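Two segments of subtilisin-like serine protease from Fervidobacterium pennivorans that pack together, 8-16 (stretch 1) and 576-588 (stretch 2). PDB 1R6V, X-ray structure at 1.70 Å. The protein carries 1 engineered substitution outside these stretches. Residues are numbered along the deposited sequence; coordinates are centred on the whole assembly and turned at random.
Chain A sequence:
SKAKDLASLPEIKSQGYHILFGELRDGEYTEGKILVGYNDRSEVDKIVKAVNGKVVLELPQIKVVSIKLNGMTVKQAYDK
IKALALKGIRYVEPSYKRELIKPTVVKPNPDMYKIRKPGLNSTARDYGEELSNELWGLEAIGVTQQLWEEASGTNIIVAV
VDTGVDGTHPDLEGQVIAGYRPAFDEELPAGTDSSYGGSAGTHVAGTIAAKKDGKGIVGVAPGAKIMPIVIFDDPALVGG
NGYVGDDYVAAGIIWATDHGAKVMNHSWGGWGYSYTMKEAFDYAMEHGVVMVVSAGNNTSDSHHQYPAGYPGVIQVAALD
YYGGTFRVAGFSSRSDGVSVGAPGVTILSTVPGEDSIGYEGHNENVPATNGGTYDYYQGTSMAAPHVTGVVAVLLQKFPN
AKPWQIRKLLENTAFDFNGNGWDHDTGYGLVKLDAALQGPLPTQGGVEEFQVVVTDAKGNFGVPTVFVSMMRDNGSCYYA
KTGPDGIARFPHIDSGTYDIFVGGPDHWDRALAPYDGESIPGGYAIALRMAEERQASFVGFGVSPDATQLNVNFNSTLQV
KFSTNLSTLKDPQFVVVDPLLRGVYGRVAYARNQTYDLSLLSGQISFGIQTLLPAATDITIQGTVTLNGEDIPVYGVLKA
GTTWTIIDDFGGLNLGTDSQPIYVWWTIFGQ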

# COMPACT_ATOMS: atom_id res chain seq x y z
N SER A 8 -37.02 15.28 -20.08
CA SER A 8 -37.32 13.94 -20.58
C SER A 8 -36.64 12.82 -19.80
O SER A 8 -36.95 11.64 -20.01
CB SER A 8 -36.93 13.85 -22.06
OG SER A 8 -35.54 14.07 -22.22
N LEU A 9 -35.72 13.17 -18.91
CA LEU A 9 -35.02 12.17 -18.12
C LEU A 9 -35.94 11.48 -17.13
O LEU A 9 -36.79 12.11 -16.50
CB LEU A 9 -33.86 12.81 -17.35
CG LEU A 9 -32.66 13.27 -18.17
CD1 LEU A 9 -31.64 13.90 -17.22
CD2 LEU A 9 -32.04 12.11 -18.92
N PRO A 10 -35.78 10.15 -16.98
CA PRO A 10 -36.60 9.35 -16.07
C PRO A 10 -36.09 9.45 -14.63
O PRO A 10 -34.99 9.92 -14.38
CB PRO A 10 -36.44 7.94 -16.62
CG PRO A 10 -35.01 7.95 -17.09
CD PRO A 10 -34.94 9.28 -17.82
N GLU A 11 -36.91 8.97 -13.70
CA GLU A 11 -36.57 8.98 -12.28
C GLU A 11 -35.76 7.72 -11.98
O GLU A 11 -36.13 6.63 -12.42
CB GLU A 11 -37.85 8.96 -11.45
CG GLU A 11 -38.88 9.95 -11.93
CD GLU A 11 -40.24 9.72 -11.30
OE1 GLU A 11 -40.34 9.81 -10.06
OE2 GLU A 11 -41.21 9.46 -12.06
N ILE A 12 -34.65 7.87 -11.25
CA ILE A 12 -33.81 6.73 -10.90
C ILE A 12 -33.41 6.74 -9.43
O ILE A 12 -33.50 7.76 -8.75
CB ILE A 12 -32.53 6.65 -11.78
CG1 ILE A 12 -31.48 7.66 -11.31
CG2 ILE A 12 -32.90 6.86 -13.23
CD1 ILE A 12 -31.94 9.09 -11.33
N LYS A 13 -32.96 5.58 -8.93
CA LYS A 13 -32.55 5.44 -7.54
C LYS A 13 -31.08 5.82 -7.40
O LYS A 13 -30.36 5.87 -8.39
CB LYS A 13 -32.77 3.99 -7.09
CG LYS A 13 -34.19 3.50 -7.32
CD LYS A 13 -34.32 1.99 -7.08
CE LYS A 13 -35.72 1.49 -7.45
NZ LYS A 13 -35.83 0.00 -7.34
N SER A 14 -30.65 6.08 -6.16
CA SER A 14 -29.25 6.45 -5.90
C SER A 14 -28.32 5.51 -6.65
O SER A 14 -28.57 4.31 -6.73
CB SER A 14 -28.94 6.38 -4.41
OG SER A 14 -27.57 6.69 -4.17
N GLN A 15 -27.25 6.08 -7.18
CA GLN A 15 -26.26 5.34 -7.95
C GLN A 15 -24.96 5.11 -7.19
O GLN A 15 -23.96 4.70 -7.78
CB GLN A 15 -25.94 6.10 -9.25
CG GLN A 15 -27.10 6.21 -10.23
CD GLN A 15 -27.65 4.85 -10.63
OE1 GLN A 15 -28.66 4.40 -10.10
NE2 GLN A 15 -26.98 4.20 -11.57
N GLY A 16 -24.97 5.38 -5.89
CA GLY A 16 -23.76 5.19 -5.09
C GLY A 16 -22.74 6.30 -5.30
O GLY A 16 -23.10 7.43 -5.64
N VAL A 576 -33.05 17.92 -9.29
CA VAL A 576 -31.88 17.26 -8.71
C VAL A 576 -31.60 16.15 -9.71
O VAL A 576 -32.44 15.26 -9.93
CB VAL A 576 -32.18 16.70 -7.32
CG1 VAL A 576 -30.97 15.96 -6.80
CG2 VAL A 576 -32.55 17.83 -6.38
N VAL A 577 -30.44 16.20 -10.33
CA VAL A 577 -30.12 15.24 -11.37
C VAL A 577 -28.82 14.47 -11.16
O VAL A 577 -27.95 14.88 -10.39
CB VAL A 577 -30.08 15.98 -12.75
CG1 VAL A 577 -28.96 17.00 -12.77
CG2 VAL A 577 -29.95 15.01 -13.89
N ASP A 578 -28.72 13.33 -11.83
CA ASP A 578 -27.53 12.50 -11.77
C ASP A 578 -26.47 13.30 -12.54
O ASP A 578 -26.76 13.88 -13.58
CB ASP A 578 -27.81 11.16 -12.45
CG ASP A 578 -26.56 10.36 -12.70
OD1 ASP A 578 -26.21 10.16 -13.89
OD2 ASP A 578 -25.91 9.93 -11.72
N PRO A 579 -25.23 13.36 -12.02
CA PRO A 579 -24.16 14.11 -12.70
C PRO A 579 -23.84 13.65 -14.11
O PRO A 579 -23.31 14.41 -14.91
CB PRO A 579 -22.97 13.97 -11.75
CG PRO A 579 -23.31 12.79 -10.89
CD PRO A 579 -24.79 12.87 -10.71
N LEU A 580 -24.17 12.39 -14.39
CA LEU A 580 -23.95 11.81 -15.71
C LEU A 580 -25.21 11.92 -16.55
O LEU A 580 -25.27 11.41 -17.67
CB LEU A 580 -23.56 10.33 -15.59
CG LEU A 580 -22.13 9.99 -15.16
CD1 LEU A 580 -21.86 10.45 -13.75
CD2 LEU A 580 -21.95 8.48 -15.27
N LEU A 581 -26.22 12.59 -16.00
CA LEU A 581 -27.50 12.79 -16.68
C LEU A 581 -28.19 11.49 -17.06
O LEU A 581 -28.86 11.42 -18.09
CB LEU A 581 -27.31 13.66 -17.92
CG LEU A 581 -26.64 15.01 -17.66
CD1 LEU A 581 -26.51 15.80 -18.95
CD2 LEU A 581 -27.46 15.78 -16.63
N ARG A 582 -28.03 10.46 -16.24
CA ARG A 582 -28.66 9.16 -16.49
C ARG A 582 -30.14 9.23 -16.12
O ARG A 582 -30.97 8.46 -16.62
CB ARG A 582 -27.97 8.06 -15.65
CG ARG A 582 -26.54 7.72 -16.11
CD ARG A 582 -25.85 6.77 -15.14
NE ARG A 582 -25.54 7.42 -13.87
CZ ARG A 582 -24.85 6.86 -12.88
NH1 ARG A 582 -24.39 5.62 -13.00
NH2 ARG A 582 -24.60 7.55 -11.77
N GLY A 583 -30.48 10.18 -15.26
CA GLY A 583 -31.86 10.35 -14.83
C GLY A 583 -31.92 11.44 -13.79
O GLY A 583 -30.92 12.10 -13.52
N VAL A 584 -33.10 11.64 -13.20
CA VAL A 584 -33.28 12.66 -12.18
C VAL A 584 -33.77 12.05 -10.88
O VAL A 584 -34.40 10.98 -10.88
CB VAL A 584 -34.29 13.75 -12.64
CG1 VAL A 584 -33.80 14.41 -13.92
CG2 VAL A 584 -35.67 13.13 -12.86
N TYR A 585 -33.48 12.71 -9.77
CA TYR A 585 -33.90 12.24 -8.46
C TYR A 585 -35.16 12.97 -7.98
O TYR A 585 -35.72 12.65 -6.93
CB TYR A 585 -32.78 12.42 -7.43
CG TYR A 585 -31.57 11.55 -7.70
CD1 TYR A 585 -30.38 12.09 -8.18
CD2 TYR A 585 -31.63 10.17 -7.49
CE1 TYR A 585 -29.27 11.29 -8.45
CE2 TYR A 585 -30.53 9.35 -7.75
CZ TYR A 585 -29.36 9.91 -8.23
OH TYR A 585 -28.26 9.11 -8.47
N GLY A 586 -35.58 13.97 -8.74
CA GLY A 586 -36.77 14.71 -8.37
C GLY A 586 -36.85 16.10 -8.97
O GLY A 586 -35.83 16.73 -9.25
N ARG A 587 -38.07 16.57 -9.19
CA ARG A 587 -38.31 17.89 -9.76
C ARG A 587 -39.32 18.62 -8.87
O ARG A 587 -40.25 18.00 -8.35
CB ARG A 587 -38.87 17.78 -11.18
CG ARG A 587 -37.98 17.06 -12.17
CD ARG A 587 -38.46 17.32 -13.59
NE ARG A 587 -37.66 16.63 -14.60
CZ ARG A 587 -37.73 15.33 -14.85
NH1 ARG A 587 -38.57 14.56 -14.16
NH2 ARG A 587 -36.96 14.79 -15.79
N VAL A 588 -39.14 19.92 -8.70
CA VAL A 588 -40.05 20.70 -7.87
C VAL A 588 -40.18 22.12 -8.42
O VAL A 588 -39.24 22.65 -9.01
CB VAL A 588 -39.56 20.76 -6.40
CG1 VAL A 588 -38.21 21.45 -6.33
CG2 VAL A 588 -40.58 21.46 -5.53
O HOH W 1 -27.53 9.14 -5.32

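An extended segment without regular secondary structure can still dock securely if its backbone borrows the hydrogen-bonding habits of a β-sheet, and residues 8-16 of this protease, packed against 576-588 from far along the same chain, illustrate the principle. The polar core of the contact is a single β bridge between Glu 11 and Val 584, whose CA atoms lie 4.9 Å apart. Val 584 N donates to Pro 10 O at 2.8 Å, and Ile 12 N donates to Val 584 O at 3.1 Å, so both polar backbone groups of Val 584 are satisfied by the residues flanking Glu 11. Between these two bonds Glu 11 CA approaches Val 584 O to 3.3 Å, a CA-H...O contact that often accompanies such pairing. A third bond extends the attachment: Arg 587 NH2 donates to Leu 9 O at 2.8 Å, nearly straight at 168°, with the carbonyl oxygen near the plane of the guanidinium, where its N-H groups point.

The receiving surface is itself braced. Asp 578 opens a type I turn closed by the bond from Leu 581 N to Asp 578 O (2.8 Å), and its carboxylate grips Arg 582 through a salt bridge, with Arg 582 NH2 2.7 Å from Asp 578 OD2 and Arg 582 NE 2.8 Å from Asp 578 OD1. The guanidinium thus held offers one face to Gln 15, whose CB lies 3.2 Å from Arg 582 NH2.

Packing follows from the backbone register. Leu 9 points toward stretch 2 and fills an apolar site: its CD1 is 3.9 Å from Val 577 CG2, while its CB is 3.8 Å from Val 584 CG1. The close approach here depends on Gly 583, since a CB at that position would clash with Ile 12 CG2 and Pro 10 O; without one, Gly 583 CA can come within 3.2 Å of Pro 10 O.

Ile 12 starts out sideways, but its end reaches the face of the Tyr 585 ring. Its CD1 sits 4.0 Å from the ring centroid and 17° off the normal, a CH-π contact that sets a methyl group against the aromatic electron cloud. The ring's edge meets backbone instead, with Lys 13 O 3.5 Å from Tyr 585 CE2. Beyond the ring, a water bridges the two stretches, 2.7 Å from Ser 14 OG and, more weakly, 3.2 Å from Tyr 585 OH. Together the contacts bury 636 Å², counting both sides.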